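Local coordinates for enoyl-CoA hydratase/isomerase family protein (Ruegeria pomeroyi, PDB 3L3S) that belongs to the crotonase superfamily, forms a dimer of trimers, and probably acts as a hydro-lyase on acyl-CoA substrates of fatty acid metabolism, at the interface of chains A and B. Numbering follows the deposited sequence. Chains: chain A/B, Enoyl-CoA hydratase/isomerase family protein.

Contact 1: the interface of chains A and B. Residues chain A 228, 232; chain B 94, 97-98, 121, 150, 153-154.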
loop_
_atom_site.group_PDB
_atom_site.type_symbol
_atom_site.label_atom_id
_atom_site.label_comp_id
_atom_site.label_asym_id
_atom_site.label_seq_id
_atom_site.Cartn_x
_atom_site.Cartn_y
_atom_site.Cartn_z
ATOM N N LEU A 228 13.237 5.903 2.643
ATOM C CA LEU A 228 13.963 5.890 1.353
ATOM C C LEU A 228 15.484 5.964 1.384
ATOM O O LEU A 228 16.145 5.079 0.850
ATOM C CB LEU A 228 13.443 6.965 0.380
ATOM C CG LEU A 228 12.766 6.553 -0.947
ATOM C CD1 LEU A 228 12.888 7.697 -1.939
ATOM C CD2 LEU A 228 13.361 5.297 -1.572
ATOM N N TYR A 232 18.282 2.971 0.561
ATOM C CA TYR A 232 19.282 3.129 -0.486
ATOM C C TYR A 232 20.686 2.922 0.066
ATOM O O TYR A 232 21.573 2.523 -0.667
ATOM C CB TYR A 232 19.163 4.489 -1.191
ATOM C CG TYR A 232 18.298 4.470 -2.443
ATOM C CD1 TYR A 232 18.499 3.496 -3.460
ATOM C CD2 TYR A 232 17.291 5.424 -2.633
ATOM C CE1 TYR A 232 17.706 3.480 -4.639
ATOM C CE2 TYR A 232 16.490 5.428 -3.805
ATOM C CZ TYR A 232 16.704 4.452 -4.798
ATOM O OH TYR A 232 15.920 4.447 -5.916
ATOM N N SER B 94 22.075 5.854 -7.086
ATOM C CA SER B 94 21.219 5.951 -5.903
ATOM C C SER B 94 21.049 7.397 -5.468
ATOM O O SER B 94 19.955 7.797 -5.063
ATOM C CB SER B 94 21.787 5.133 -4.747
ATOM O OG SER B 94 21.653 3.745 -4.991
HETATM N N MSE B 97 18.495 8.988 -7.963
HETATM C CA MSE B 97 17.157 8.470 -7.700
HETATM C C MSE B 97 16.536 8.985 -6.413
HETATM O O MSE B 97 15.324 9.186 -6.350
HETATM C CB MSE B 97 17.169 6.945 -7.715
HETATM C CG MSE B 97 17.677 6.341 -9.004
HETATM SE SE MSE B 97 16.579 6.772 -10.513
HETATM C CE MSE B 97 17.660 5.966 -11.929
ATOM N N LEU B 98 17.390 9.273 -5.427
ATOM C CA LEU B 98 16.973 9.808 -4.130
ATOM C C LEU B 98 16.512 11.247 -4.343
ATOM O O LEU B 98 15.351 11.575 -4.079
ATOM C CB LEU B 98 18.144 9.789 -3.136
ATOM C CG LEU B 98 18.018 9.073 -1.784
ATOM C CD1 LEU B 98 19.312 9.263 -0.984
ATOM C CD2 LEU B 98 16.811 9.574 -0.994
ATOM N N GLN B 121 13.271 1.931 -12.521
ATOM C CA GLN B 121 13.559 2.694 -11.300
ATOM C C GLN B 121 13.400 4.203 -11.538
ATOM O O GLN B 121 12.787 4.889 -10.722
ATOM C CB GLN B 121 14.985 2.384 -10.825
ATOM C CG GLN B 121 15.501 3.194 -9.643
ATOM C CD GLN B 121 16.865 2.747 -9.155
ATOM O OE1 GLN B 121 17.619 2.061 -9.859
ATOM N NE2 GLN B 121 17.189 3.127 -7.930
ATOM N N THR B 150 18.673 -2.417 -6.214
ATOM C CA THR B 150 18.444 -0.967 -6.225
ATOM C C THR B 150 17.165 -0.563 -6.975
ATOM O O THR B 150 16.440 0.277 -6.479
ATOM C CB THR B 150 19.710 -0.140 -6.630
ATOM O OG1 THR B 150 20.289 -0.646 -7.840
ATOM C CG2 THR B 150 20.744 -0.172 -5.529
ATOM N N VAL B 153 13.896 -0.859 -4.928
ATOM C CA VAL B 153 13.715 0.123 -3.856
ATOM C C VAL B 153 12.649 1.143 -4.269
ATOM O O VAL B 153 11.654 1.312 -3.564
ATOM C CB VAL B 153 15.053 0.827 -3.486
ATOM C CG1 VAL B 153 14.836 1.951 -2.476
ATOM C CG2 VAL B 153 16.020 -0.172 -2.910
ATOM N N ALA B 154 12.835 1.761 -5.432
ATOM C CA ALA B 154 11.886 2.743 -5.944
ATOM C C ALA B 154 10.573 2.091 -6.382
ATOM O O ALA B 154 9.505 2.660 -6.145
ATOM C CB ALA B 154 12.496 3.542 -7.089
#
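A:Leu228 and A:Tyr232, one turn apart at the start of helix 228-243, face three helical segments of the neighbouring subunit: 84-101, 118-124 and 150-155. The patch illustrates how a single aromatic side chain can organise a patch of a subunit interface when its faces, rim and polar end all find different partners. A:Tyr232 buries 129 Å², and its ring has a methyl over one face and a more distant carbonyl oxygen toward the rim of the other. The methyl is CG1 of B:Val153, centred over the ring in a CH-pi contact 3.8 Å from the centroid; it lies anti to the valine's own backbone N (chi1 174°), which aims it at the tyrosine. The oxygen is the backbone O of B:Ser94, on helix 84-101. Around the ring, CD2 lies 3.8 Å from CG of B:Leu98, the leucine running antiparallel alongside the ring. On the other flank, CD1 is 3.5 Å from the hydroxyl OG of B:Ser94.

The phenolic oxygen reaches a polar partner. OH of A:Tyr232 accepts a 2.7 Å hydrogen bond from the side-chain amide NE2 of B:Gln121, fairly straight at 155°, and the acceptor lies practically in the amide plane. An extended glutamine chain delivers the amide from the direction opposite to the tyrosine, with ring and amide only 20° from coplanar. Carbons lie against the hydroxyl as well: CB of the selenomethionine B:Met97 is 3.3 Å from OH of A:Tyr232, and the B:Ala154 methyl is also near. A phenylalanine here lacks the hydroxyl and would probably cost NE2 of B:Gln121 its acceptor on chain A, cutting the polar link between the subunits. Beside the tyrosine, CD2 of A:Leu228 meets CG1 of B:Val153 at 3.8 Å, so one valine methyl serves both chain A residues. The site sets one tyrosine of helix 228-243 between helices of the neighbouring subunit, probably helping to hold the trimer together.

Contact 2: the interface of chains A and B. Residues chain A 212, 216, 235, 238-239, 242; chain B 147, 149.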
loop_
_atom_site.group_PDB
_atom_site.type_symbol
_atom_site.label_atom_id
_atom_site.label_comp_id
_atom_site.label_asym_id
_atom_site.label_seq_id
_atom_site.Cartn_x
_atom_site.Cartn_y
_atom_site.Cartn_z
ATOM N N PRO A 212 23.023 -14.266 -5.256
ATOM C CA PRO A 212 22.428 -12.927 -5.343
ATOM C C PRO A 212 20.901 -12.910 -5.179
ATOM O O PRO A 212 20.326 -11.868 -4.890
ATOM C CB PRO A 212 22.856 -12.451 -6.731
ATOM C CG PRO A 212 22.945 -13.699 -7.513
ATOM C CD PRO A 212 23.648 -14.612 -6.549
ATOM N N GLY A 216 19.361 -10.645 -2.230
ATOM C CA GLY A 216 18.483 -9.616 -2.752
ATOM C C GLY A 216 17.111 -9.624 -2.100
ATOM O O GLY A 216 16.559 -8.557 -1.819
ATOM N N ALA A 235 20.794 -1.100 0.366
ATOM C CA ALA A 235 20.697 -1.731 -0.951
ATOM C C ALA A 235 21.858 -1.545 -1.926
ATOM O O ALA A 235 22.172 -2.464 -2.672
ATOM C CB ALA A 235 19.385 -1.353 -1.613
ATOM N N VAL A 238 24.817 -4.031 -1.573
ATOM C CA VAL A 238 24.270 -5.351 -1.915
ATOM C C VAL A 238 24.202 -5.469 -3.448
ATOM O O VAL A 238 24.471 -6.534 -3.999
ATOM C CB VAL A 238 22.849 -5.578 -1.291
ATOM C CG1 VAL A 238 22.279 -6.945 -1.684
ATOM C CG2 VAL A 238 22.905 -5.469 0.221
HETATM N N MSE A 239 23.891 -4.355 -4.116
HETATM C CA MSE A 239 23.817 -4.297 -5.575
HETATM C C MSE A 239 25.231 -4.414 -6.164
HETATM O O MSE A 239 25.406 -4.937 -7.261
HETATM C CB MSE A 239 23.127 -3.007 -6.017
HETATM C CG MSE A 239 22.989 -2.796 -7.524
HETATM SE SE MSE A 239 21.711 -3.947 -8.386
HETATM C CE MSE A 239 21.333 -2.896 -9.970
ATOM N N HIS A 242 26.181 -8.114 -6.051
ATOM C CA HIS A 242 25.505 -8.913 -7.091
ATOM C C HIS A 242 26.367 -9.020 -8.332
ATOM O O HIS A 242 26.621 -10.116 -8.819
ATOM C CB HIS A 242 24.168 -8.295 -7.516
ATOM C CG HIS A 242 23.090 -8.376 -6.484
ATOM N ND1 HIS A 242 23.042 -9.355 -5.517
ATOM C CD2 HIS A 242 22.005 -7.593 -6.278
ATOM C CE1 HIS A 242 21.976 -9.168 -4.759
ATOM N NE2 HIS A 242 21.331 -8.107 -5.200
ATOM N N PHE B 147 20.098 -9.784 -9.404
ATOM C CA PHE B 147 18.834 -9.433 -8.758
ATOM C C PHE B 147 18.782 -7.922 -8.823
ATOM O O PHE B 147 19.807 -7.256 -8.645
ATOM C CB PHE B 147 18.829 -9.871 -7.272
ATOM C CG PHE B 147 17.454 -9.914 -6.637
ATOM C CD1 PHE B 147 16.900 -8.769 -6.031
ATOM C CD2 PHE B 147 16.721 -11.119 -6.600
ATOM C CE1 PHE B 147 15.640 -8.815 -5.391
ATOM C CE2 PHE B 147 15.451 -11.186 -5.961
ATOM C CZ PHE B 147 14.915 -10.027 -5.353
ATOM N N THR B 149 18.214 -5.263 -6.955
ATOM C CA THR B 149 18.117 -4.718 -5.601
ATOM C C THR B 149 17.826 -3.223 -5.568
ATOM O O THR B 149 16.798 -2.816 -5.002
ATOM C CB THR B 149 19.333 -5.141 -4.754
ATOM O OG1 THR B 149 19.324 -6.572 -4.640
ATOM C CG2 THR B 149 19.280 -4.583 -3.358
#
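B:Thr149 and B:Phe147, with 39 and 28 Å² buried, press from a loop of chain B against two chain A helices, 210-223 and 228-243, and show how a short segment can address two helices at once. Between them in sequence lies B:Cys148, modified here to cysteinesulfonic acid.

The threonine works with two branches. Its hydroxyl OG1 forms a 2.6 Å hydrogen bond with NE2 of A:His242, meeting the imidazole at its edge and in its plane; which of the two donates is not settled by the coordinates. With OG1 beside the backbone N (chi1 -63°), the methyl CG2 turns to an earlier part of the same helix, where it packs 3.7 Å from CB of A:Ala235.

B:Phe147 offers its ring to the other helix. A:Gly216, which buries 22 Å², lays its CA over the ring face towards the rim, 3.7 Å from CD1 of B:Phe147. The absence of a side chain probably lets the phenyl group approach the helix backbone, and CE1 of the ring lies at a similar distance from the glycine's carbonyl. One turn earlier, the carbonyl O of A:Pro212 approaches CB of B:Phe147 at 3.5 Å.

The two chain B residues together help fix how A:His242 is turned. Its imidazole is flanked on both faces: the backbone O of A:Val238, from the histidine's own helix, stands 3.3 Å above the centre of one face, while CB of B:Phe147 covers the rim of the other. Nearby, the selenium SE of the selenomethionine A:Met239 rests 3.8 Å from the backbone O of B:Phe147.

About 12 Å separates the C-alpha centres of contact 1 and contact 2, and both draw on the same chain A element, helix 228-243: its N-terminal end serves contact 1, its later turns contact 2. On chain B the patches meet in consecutive residues, B:Thr149 at the loop end and B:Thr150 opening helix 150-155. Contact 2 brings in helix 210-223 of chain A, contact 1 helices 84-101 and 118-124 of chain B. One helix is therefore gripped along its length by its neighbour. Because different surfaces of identical subunits meet, the arrangement suits a ring-like trimer, the unit that pairs into the dimer of trimers.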